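Nicotinate-nucleotide diphosphorylase (Carboxylating) (Streptococcus pyogenes GA06023, PDB 5HUO) catalyses the conversion of quinolinate and 5-phospho-alpha-D-ribose 1-diphosphate into nicotinate ribonucleotide, carbon dioxide and diphosphate, a step in NAD(+) biosynthesis. Local coordinates at residues V78-F89 with A132-A143; M250-I259 with S280-D288. All coordinates share one frame; numbering follows the deposited sequence.

Contact 1 of 2, residues V78-F89 with A132-A143; sequences VLAGLTVFQRVF and ALNFLQHLSGIA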
loop_
_atom_site.group_PDB
_atom_site.type_symbol
_atom_site.label_atom_id
_atom_site.label_comp_id
_atom_site.label_asym_id
_atom_site.label_seq_id
_atom_site.Cartn_x
_atom_site.Cartn_y
_atom_site.Cartn_z
ATOM N N VAL A 78 18.106 -30.446 -3.288
ATOM C CA VAL A 78 18.442 -29.436 -4.276
ATOM C C VAL A 78 18.303 -28.030 -3.736
ATOM O O VAL A 78 17.367 -27.730 -3.062
ATOM C CB VAL A 78 17.561 -29.582 -5.511
ATOM C CG1 VAL A 78 17.976 -28.627 -6.609
ATOM C CG2 VAL A 78 17.670 -30.991 -6.025
ATOM N N LEU A 79 19.265 -27.185 -4.075
ATOM C CA LEU A 79 19.333 -25.795 -3.561
ATOM C C LEU A 79 18.509 -24.880 -4.405
ATOM O O LEU A 79 18.690 -24.795 -5.619
ATOM C CB LEU A 79 20.761 -25.261 -3.516
ATOM C CG LEU A 79 20.989 -23.785 -3.164
ATOM C CD1 LEU A 79 20.661 -23.489 -1.708
ATOM C CD2 LEU A 79 22.438 -23.368 -3.464
ATOM N N ALA A 80 17.585 -24.179 -3.755
ATOM C CA ALA A 80 16.738 -23.155 -4.447
ATOM C C ALA A 80 16.441 -22.015 -3.518
ATOM O O ALA A 80 16.120 -22.232 -2.347
ATOM C CB ALA A 80 15.433 -23.770 -4.975
ATOM N N GLY A 81 16.482 -20.815 -4.075
ATOM C CA GLY A 81 16.185 -19.596 -3.316
ATOM C C GLY A 81 17.373 -18.909 -2.664
ATOM O O GLY A 81 17.228 -18.115 -1.774
ATOM N N LEU A 82 18.545 -19.191 -3.135
ATOM C CA LEU A 82 19.775 -18.613 -2.545
ATOM C C LEU A 82 19.826 -17.062 -2.632
ATOM O O LEU A 82 20.185 -16.423 -1.683
ATOM C CB LEU A 82 21.004 -19.168 -3.242
ATOM C CG LEU A 82 22.330 -18.777 -2.584
ATOM C CD1 LEU A 82 22.471 -19.466 -1.224
ATOM C CD2 LEU A 82 23.504 -19.168 -3.458
ATOM N N THR A 83 19.442 -16.489 -3.773
ATOM C CA THR A 83 19.491 -15.057 -3.905
ATOM C C THR A 83 18.319 -14.453 -3.141
ATOM O O THR A 83 18.400 -13.272 -2.726
ATOM C CB THR A 83 19.515 -14.528 -5.348
ATOM O OG1 THR A 83 18.272 -14.731 -5.927
ATOM C CG2 THR A 83 20.500 -15.211 -6.170
ATOM N N VAL A 84 17.253 -15.226 -2.956
ATOM C CA VAL A 84 16.160 -14.757 -2.106
ATOM C C VAL A 84 16.608 -14.632 -0.655
ATOM O O VAL A 84 16.426 -13.645 0.015
ATOM C CB VAL A 84 14.988 -15.710 -2.113
ATOM C CG1 VAL A 84 13.913 -15.216 -1.195
ATOM C CG2 VAL A 84 14.404 -15.818 -3.487
ATOM N N PHE A 85 17.254 -15.693 -0.211
ATOM C CA PHE A 85 17.935 -15.747 1.118
ATOM C C PHE A 85 18.823 -14.525 1.348
ATOM O O PHE A 85 18.702 -13.830 2.343
ATOM C CB PHE A 85 18.783 -17.018 1.225
ATOM C CG PHE A 85 19.658 -17.064 2.427
ATOM C CD1 PHE A 85 19.196 -17.587 3.608
ATOM C CD2 PHE A 85 20.952 -16.607 2.370
ATOM C CE1 PHE A 85 20.019 -17.614 4.727
ATOM C CE2 PHE A 85 21.790 -16.681 3.454
ATOM C CZ PHE A 85 21.331 -17.166 4.643
ATOM N N GLN A 86 19.648 -14.261 0.360
ATOM C CA GLN A 86 20.575 -13.132 0.439
ATOM C C GLN A 86 19.852 -11.783 0.566
ATOM O O GLN A 86 20.281 -10.880 1.285
ATOM C CB GLN A 86 21.512 -13.095 -0.785
ATOM C CG GLN A 86 22.468 -14.256 -0.787
ATOM C CD GLN A 86 23.460 -14.232 -1.923
ATOM O OE1 GLN A 86 23.428 -15.106 -2.793
ATOM N NE2 GLN A 86 24.330 -13.248 -1.944
ATOM N N ARG A 87 18.786 -11.657 -0.211
ATOM C CA ARG A 87 18.080 -10.366 -0.354
ATOM C C ARG A 87 17.418 -9.941 0.942
ATOM O O ARG A 87 17.324 -8.783 1.245
ATOM C CB ARG A 87 17.062 -10.447 -1.505
ATOM C CG ARG A 87 16.392 -9.128 -1.802
ATOM C CD ARG A 87 17.367 -8.060 -2.218
ATOM N NE ARG A 87 16.692 -6.844 -2.586
ATOM C CZ ARG A 87 17.217 -5.620 -2.524
ATOM N NH1 ARG A 87 16.497 -4.563 -2.823
ATOM N NH2 ARG A 87 18.440 -5.413 -2.164
ATOM N N VAL A 88 17.019 -10.902 1.729
ATOM C CA VAL A 88 16.435 -10.598 3.042
ATOM C C VAL A 88 17.412 -9.758 3.867
ATOM O O VAL A 88 17.016 -8.771 4.504
ATOM C CB VAL A 88 16.075 -11.856 3.828
ATOM C CG1 VAL A 88 15.610 -11.506 5.224
ATOM C CG2 VAL A 88 14.990 -12.637 3.132
ATOM N N PHE A 89 18.679 -10.149 3.859
ATOM C CA PHE A 89 19.738 -9.400 4.626
ATOM C C PHE A 89 19.991 -8.024 4.042
ATOM O O PHE A 89 20.051 -7.051 4.717
ATOM C CB PHE A 89 21.062 -10.158 4.655
ATOM C CG PHE A 89 20.993 -11.465 5.360
ATOM C CD1 PHE A 89 21.170 -11.540 6.713
ATOM C CD2 PHE A 89 20.691 -12.632 4.660
ATOM C CE1 PHE A 89 21.049 -12.749 7.378
ATOM C CE2 PHE A 89 20.573 -13.850 5.307
ATOM C CZ PHE A 89 20.773 -13.901 6.670
ATOM N N ALA A 132 15.021 -15.287 6.414
ATOM C CA ALA A 132 15.861 -15.713 5.312
ATOM C C ALA A 132 15.799 -17.229 5.160
ATOM O O ALA A 132 15.515 -17.732 4.068
ATOM C CB ALA A 132 17.264 -15.265 5.477
ATOM N N LEU A 133 15.990 -17.946 6.264
ATOM C CA LEU A 133 15.929 -19.421 6.228
ATOM C C LEU A 133 14.574 -19.964 5.839
ATOM O O LEU A 133 14.455 -20.912 5.103
ATOM C CB LEU A 133 16.328 -20.000 7.584
ATOM C CG LEU A 133 17.825 -19.956 7.938
ATOM C CD1 LEU A 133 18.009 -20.357 9.375
ATOM C CD2 LEU A 133 18.670 -20.850 7.039
ATOM N N ASN A 134 13.542 -19.353 6.357
ATOM C CA ASN A 134 12.184 -19.746 6.013
ATOM C C ASN A 134 11.971 -19.730 4.506
ATOM O O ASN A 134 11.405 -20.668 3.948
ATOM C CB ASN A 134 11.157 -18.855 6.706
ATOM C CG ASN A 134 10.986 -19.191 8.190
ATOM O OD1 ASN A 134 11.536 -20.157 8.678
ATOM N ND2 ASN A 134 10.210 -18.399 8.901
ATOM N N PHE A 135 12.469 -18.702 3.821
ATOM C CA PHE A 135 12.377 -18.694 2.355
ATOM C C PHE A 135 13.196 -19.834 1.790
ATOM O O PHE A 135 12.697 -20.657 1.080
ATOM C CB PHE A 135 12.807 -17.370 1.750
ATOM C CG PHE A 135 11.719 -16.327 1.741
ATOM C CD1 PHE A 135 10.750 -16.340 0.800
ATOM C CD2 PHE A 135 11.670 -15.323 2.744
ATOM C CE1 PHE A 135 9.732 -15.420 0.828
ATOM C CE2 PHE A 135 10.659 -14.384 2.756
ATOM C CZ PHE A 135 9.686 -14.437 1.787
ATOM N N LEU A 136 14.456 -19.882 2.160
ATOM C CA LEU A 136 15.403 -20.871 1.612
ATOM C C LEU A 136 14.976 -22.306 1.837
ATOM O O LEU A 136 15.028 -23.140 0.947
ATOM C CB LEU A 136 16.763 -20.674 2.196
ATOM C CG LEU A 136 17.864 -21.503 1.520
ATOM C CD1 LEU A 136 18.212 -20.940 0.169
ATOM C CD2 LEU A 136 19.096 -21.557 2.408
ATOM N N GLN A 137 14.490 -22.589 3.024
ATOM C CA GLN A 137 14.053 -23.948 3.371
ATOM C C GLN A 137 12.882 -24.340 2.528
ATOM O O GLN A 137 12.817 -25.443 2.010
ATOM C CB GLN A 137 13.722 -24.059 4.829
ATOM C CG GLN A 137 14.977 -24.168 5.675
ATOM C CD GLN A 137 14.698 -24.269 7.128
ATOM O OE1 GLN A 137 13.538 -24.111 7.561
ATOM N NE2 GLN A 137 15.732 -24.439 7.922
ATOM N N HIS A 138 11.961 -23.426 2.377
ATOM C CA HIS A 138 10.678 -23.720 1.672
ATOM C C HIS A 138 10.929 -23.980 0.172
ATOM O O HIS A 138 10.437 -24.971 -0.396
ATOM C CB HIS A 138 9.711 -22.537 1.857
ATOM C CG HIS A 138 8.400 -22.684 1.169
ATOM N ND1 HIS A 138 7.415 -23.515 1.625
ATOM C CD2 HIS A 138 7.884 -22.082 0.066
ATOM C CE1 HIS A 138 6.348 -23.440 0.835
ATOM N NE2 HIS A 138 6.608 -22.577 -0.128
ATOM N N LEU A 139 11.710 -23.091 -0.436
ATOM C CA LEU A 139 11.953 -23.175 -1.836
ATOM C C LEU A 139 12.854 -24.397 -2.135
ATOM O O LEU A 139 12.669 -25.086 -3.157
ATOM C CB LEU A 139 12.552 -21.873 -2.368
ATOM C CG LEU A 139 11.645 -20.669 -2.192
ATOM C CD1 LEU A 139 12.282 -19.438 -2.787
ATOM C CD2 LEU A 139 10.327 -20.835 -2.862
ATOM N N SER A 140 13.858 -24.636 -1.306
ATOM C CA SER A 140 14.740 -25.781 -1.544
ATOM C C SER A 140 13.987 -27.114 -1.394
ATOM O O SER A 140 14.233 -28.092 -2.051
ATOM C CB SER A 140 15.947 -25.714 -0.604
ATOM O OG SER A 140 16.800 -24.611 -0.956
ATOM N N GLY A 141 13.025 -27.091 -0.506
ATOM C CA GLY A 141 12.104 -28.229 -0.292
ATOM C C GLY A 141 11.311 -28.571 -1.516
ATOM O O GLY A 141 11.234 -29.738 -1.909
ATOM N N ILE A 142 10.797 -27.535 -2.170
ATOM C CA ILE A 142 10.036 -27.714 -3.411
ATOM C C ILE A 142 10.934 -28.192 -4.536
ATOM O O ILE A 142 10.577 -29.102 -5.304
ATOM C CB ILE A 142 9.312 -26.419 -3.799
ATOM C CG1 ILE A 142 8.151 -26.195 -2.827
ATOM C CG2 ILE A 142 8.784 -26.474 -5.225
ATOM C CD1 ILE A 142 7.535 -24.805 -2.931
ATOM N N ALA A 143 12.089 -27.557 -4.661
ATOM C CA ALA A 143 13.046 -27.921 -5.753
ATOM C C ALA A 143 13.459 -29.386 -5.616
ATOM O O ALA A 143 13.408 -30.157 -6.572
ATOM C CB ALA A 143 14.237 -27.031 -5.741
#
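Ala80 and Ser140 make the polar part of this buried contact. Ser140 OG lies 2.8 Å from Ala80 O and 3.0 Å from Leu136 O, one turn back in its own helix. Its single proton can serve either acceptor; the short hydroxyl stays close to its own helix and lies within bonding distance of both carbonyls. Just after Ala80, Gly81 takes the N-cap position of helix 82-92 with phi of 92°, a conformation that suits glycine.

Helices 82-92 and 122-153 form a close antiparallel pair within the N-terminal family region, their axes 8.3 Å apart and 172° between directions. Small residues allow this approach. The methyl of Ala132 touches Phe85 CD1 and Phe89 CE2, each 3.6 Å from Ala132 CB, and the edge of the Phe89 ring lies over one face of Phe85. Val84 crosses Phe135 at about a right angle, its CG1 3.8 Å from Phe135 CB. The loop before helix 82-92 packs on the same partner helix: Ala80 CB meets Ala143 CB at 3.6 Å, and Leu136, with CG anti to the backbone N (chi1 -171°), sends CD1 to 3.5 Å from Ala80 O.

Leu42 of helix 35-49 packs on Val88 and Phe135, and helix 171-180 covers Ala80 and Leu139 through Val180 and Phe173. Asp105 holds the N of Gly81 and of Leu82, while Pro168 of a second subunit reaches Phe135.

Contact 2 of 2, residues M250-I259 with S280-D288; sequences MSLEQIEQAI and SRFRGLAID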
loop_
_atom_site.group_PDB
_atom_site.type_symbol
_atom_site.label_atom_id
_atom_site.label_comp_id
_atom_site.label_asym_id
_atom_site.label_seq_id
_atom_site.Cartn_x
_atom_site.Cartn_y
_atom_site.Cartn_z
ATOM N N MET A 250 -6.975 -41.200 -15.585
ATOM C CA MET A 250 -7.310 -42.318 -16.492
ATOM C C MET A 250 -6.347 -43.486 -16.271
ATOM O O MET A 250 -5.205 -43.288 -15.884
ATOM C CB MET A 250 -7.325 -41.864 -17.989
ATOM C CG MET A 250 -8.531 -40.984 -18.408
ATOM S SD MET A 250 -8.742 -40.568 -20.171
ATOM C CE MET A 250 -7.596 -41.661 -21.008
ATOM N N SER A 251 -6.832 -44.691 -16.529
ATOM C CA SER A 251 -5.993 -45.902 -16.521
ATOM C C SER A 251 -5.002 -45.906 -17.668
ATOM O O SER A 251 -5.253 -45.312 -18.716
ATOM C CB SER A 251 -6.827 -47.178 -16.694
ATOM O OG SER A 251 -7.386 -47.263 -18.007
ATOM N N LEU A 252 -3.909 -46.633 -17.480
ATOM C CA LEU A 252 -2.875 -46.828 -18.526
ATOM C C LEU A 252 -3.410 -47.366 -19.847
ATOM O O LEU A 252 -3.009 -46.917 -20.917
ATOM C CB LEU A 252 -1.804 -47.797 -18.053
ATOM C CG LEU A 252 -0.943 -47.396 -16.861
ATOM C CD1 LEU A 252 -0.004 -48.535 -16.537
ATOM C CD2 LEU A 252 -0.164 -46.114 -17.156
ATOM N N GLU A 253 -4.328 -48.316 -19.755
ATOM C CA GLU A 253 -5.002 -48.855 -20.958
ATOM C C GLU A 253 -5.751 -47.708 -21.662
ATOM O O GLU A 253 -5.550 -47.450 -22.850
ATOM C CB GLU A 253 -5.965 -50.012 -20.652
ATOM N N GLN A 254 -6.579 -46.997 -20.897
ATOM C CA GLN A 254 -7.329 -45.837 -21.407
ATOM C C GLN A 254 -6.354 -44.803 -22.043
ATOM O O GLN A 254 -6.497 -44.378 -23.208
ATOM C CB GLN A 254 -8.200 -45.233 -20.288
ATOM N N ILE A 255 -5.329 -44.446 -21.274
ATOM C CA ILE A 255 -4.315 -43.472 -21.714
ATOM C C ILE A 255 -3.732 -43.865 -23.063
ATOM O O ILE A 255 -3.674 -43.053 -23.982
ATOM C CB ILE A 255 -3.172 -43.305 -20.685
ATOM C CG1 ILE A 255 -3.711 -42.605 -19.428
ATOM C CG2 ILE A 255 -2.028 -42.498 -21.277
ATOM C CD1 ILE A 255 -2.737 -42.545 -18.276
ATOM N N GLU A 256 -3.314 -45.114 -23.166
ATOM C CA GLU A 256 -2.667 -45.606 -24.394
ATOM C C GLU A 256 -3.573 -45.528 -25.623
ATOM O O GLU A 256 -3.142 -45.188 -26.719
ATOM C CB GLU A 256 -2.206 -47.044 -24.221
ATOM C CG GLU A 256 -0.961 -47.368 -25.014
ATOM C CD GLU A 256 0.307 -47.210 -24.214
ATOM O OE1 GLU A 256 0.387 -47.791 -23.106
ATOM O OE2 GLU A 256 1.244 -46.550 -24.699
ATOM N N GLN A 257 -4.838 -45.875 -25.421
ATOM C CA GLN A 257 -5.837 -45.780 -26.494
ATOM C C GLN A 257 -6.001 -44.339 -26.971
ATOM O O GLN A 257 -5.971 -44.049 -28.171
ATOM C CB GLN A 257 -7.162 -46.384 -26.046
ATOM N N ALA A 258 -6.132 -43.436 -26.007
ATOM C CA ALA A 258 -6.262 -41.982 -26.298
ATOM C C ALA A 258 -5.100 -41.465 -27.117
ATOM O O ALA A 258 -5.282 -40.707 -28.055
ATOM C CB ALA A 258 -6.400 -41.181 -25.007
ATOM N N ILE A 259 -3.901 -41.874 -26.752
ATOM C CA ILE A 259 -2.707 -41.392 -27.466
ATOM C C ILE A 259 -2.805 -41.653 -28.974
ATOM O O ILE A 259 -2.675 -40.729 -29.792
ATOM C CB ILE A 259 -1.438 -42.072 -26.959
ATOM C CG1 ILE A 259 -1.171 -41.648 -25.520
ATOM C CG2 ILE A 259 -0.267 -41.720 -27.864
ATOM C CD1 ILE A 259 0.183 -42.111 -25.008
ATOM N N SER A 280 5.885 -43.243 -11.719
ATOM C CA SER A 280 6.677 -44.152 -12.601
ATOM C C SER A 280 5.820 -44.896 -13.635
ATOM O O SER A 280 6.300 -45.283 -14.687
ATOM C CB SER A 280 7.439 -45.142 -11.764
ATOM O OG SER A 280 6.526 -45.848 -10.953
ATOM N N ARG A 281 4.528 -45.000 -13.362
ATOM C CA ARG A 281 3.572 -45.659 -14.284
ATOM C C ARG A 281 3.518 -45.006 -15.662
ATOM O O ARG A 281 3.135 -45.634 -16.636
ATOM C CB ARG A 281 2.142 -45.743 -13.696
ATOM C CG ARG A 281 1.312 -44.485 -13.789
ATOM C CD ARG A 281 -0.157 -44.656 -13.392
ATOM N NE ARG A 281 -0.599 -43.457 -12.628
ATOM C CZ ARG A 281 -1.823 -42.922 -12.480
ATOM N NH1 ARG A 281 -1.941 -41.806 -11.729
ATOM N NH2 ARG A 281 -2.919 -43.433 -13.056
ATOM N N PHE A 282 3.859 -43.731 -15.742
ATOM C CA PHE A 282 3.811 -42.997 -17.002
ATOM C C PHE A 282 5.064 -43.216 -17.822
ATOM O O PHE A 282 5.132 -42.790 -18.966
ATOM C CB PHE A 282 3.565 -41.504 -16.777
ATOM C CG PHE A 282 2.339 -41.228 -15.991
ATOM C CD1 PHE A 282 1.112 -41.161 -16.606
ATOM C CD2 PHE A 282 2.409 -41.045 -14.635
ATOM C CE1 PHE A 282 -0.046 -40.908 -15.873
ATOM C CE2 PHE A 282 1.278 -40.787 -13.887
ATOM C CZ PHE A 282 0.044 -40.721 -14.501
ATOM N N ARG A 283 6.063 -43.874 -17.251
ATOM C CA ARG A 283 7.334 -44.066 -17.971
ATOM C C ARG A 283 7.130 -44.660 -19.363
ATOM O O ARG A 283 6.382 -45.617 -19.554
ATOM C CB ARG A 283 8.289 -44.938 -17.200
ATOM C CG ARG A 283 9.686 -44.899 -17.781
ATOM C CD ARG A 283 10.617 -45.743 -16.937
ATOM N NE ARG A 283 10.890 -45.143 -15.633
ATOM C CZ ARG A 283 11.043 -45.807 -14.490
ATOM N NH1 ARG A 283 10.938 -47.112 -14.441
ATOM N NH2 ARG A 283 11.304 -45.144 -13.384
ATOM N N GLY A 284 7.751 -44.029 -20.343
ATOM C CA GLY A 284 7.701 -44.509 -21.725
ATOM C C GLY A 284 6.461 -44.232 -22.571
ATOM O O GLY A 284 6.464 -44.572 -23.746
ATOM N N LEU A 285 5.417 -43.620 -22.015
ATOM C CA LEU A 285 4.246 -43.226 -22.837
ATOM C C LEU A 285 4.550 -42.023 -23.720
ATOM O O LEU A 285 5.432 -41.245 -23.450
ATOM C CB LEU A 285 3.001 -42.918 -22.016
ATOM C CG LEU A 285 2.693 -43.961 -20.950
ATOM C CD1 LEU A 285 1.428 -43.643 -20.171
ATOM C CD2 LEU A 285 2.611 -45.357 -21.576
ATOM N N ALA A 286 3.797 -41.911 -24.793
ATOM C CA ALA A 286 3.955 -40.817 -25.737
ATOM C C ALA A 286 2.952 -39.731 -25.342
ATOM O O ALA A 286 2.046 -39.366 -26.084
ATOM C CB ALA A 286 3.732 -41.279 -27.174
ATOM N N ILE A 287 3.136 -39.228 -24.139
ATOM C CA ILE A 287 2.433 -38.040 -23.680
ATOM C C ILE A 287 3.484 -37.001 -23.541
ATOM O O ILE A 287 4.664 -37.314 -23.415
ATOM C CB ILE A 287 1.703 -38.249 -22.347
ATOM C CG1 ILE A 287 2.683 -38.553 -21.216
ATOM C CG2 ILE A 287 0.722 -39.388 -22.479
ATOM C CD1 ILE A 287 2.020 -38.586 -19.859
ATOM N N ASP A 288 3.045 -35.762 -23.522
ATOM C CA ASP A 288 3.980 -34.629 -23.433
ATOM C C ASP A 288 4.400 -34.278 -22.003
ATOM O O ASP A 288 5.567 -33.980 -21.759
ATOM C CB ASP A 288 3.408 -33.427 -24.132
ATOM C CG ASP A 288 3.131 -33.715 -25.610
ATOM O OD1 ASP A 288 4.111 -33.727 -26.395
ATOM O OD2 ASP A 288 1.943 -33.900 -25.963
#
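Ile255 N donates to Ser251 O at 2.7 Å, fixing the first turn of the helix whose Ile255 side chain packs against Leu285. Ser251 is the N-cap: its OG accepts from Gln254 N at 3.0 Å, a role serine fills well because its short hydroxyl can accept from the amide three residues on.

Between the segments the packing is mainly apolar. Leu285 sits centrally and points toward the helix. Its CD1 lies 3.8 Å from Ile255 CG2, the two side chains crossing at about a right angle, and its CD2 meets the carboxylate of exposed Glu256, which bends round to it at chi2 (94°). Ile259 extends CD1 to 3.8 Å from Ile287 CG2 and also rests on the backbone of Ala286. At the start of the helix, the CD2 of Leu252 lies against the aliphatic stem of Arg281, 4.0 Å from Arg281 CG. Arg281 CG also lies over one face of the Phe282 ring, towards its rim, and Phe282 CE1 meets Ile255 CD1 at 4.0 Å.

The loop gets its shape from a type II turn, Phe282 to Leu285, where Gly284 readily takes its positive phi (79°). Helix 252-262 connects parallel strands 244-248 and 267-271, a beta-alpha-beta unit consistent with the family's alpha/beta barrel, and loop 280-288 packs on it before strand 289-291. Cys270 of strand 267-271 touches Ile255, Phe282 and Ile287, and Asp288 bonds to Arg267 and Ile268 of that strand.

How the contacts relate
Contact 1 closes before contact 2 opens along the chain, and the two lie on opposite sides of its centre, with centres about 35 Å apart and nearest atoms about 16 Å apart. They share no helix or strand. Contact 1 belongs to the N-terminal family region and pairs helix 82-92 with the long helix 122-153. Contact 2 belongs to the C-terminal family region, joining helix 252-262 to a loop beside strand 267-271 of the six-stranded parallel sheet, consistent with the alpha/beta barrel of this family. The two therefore belong to separate parts of the subunit, a helix pair and a helix-loop contact beside the parallel strands; six such subunits assemble as three dimers.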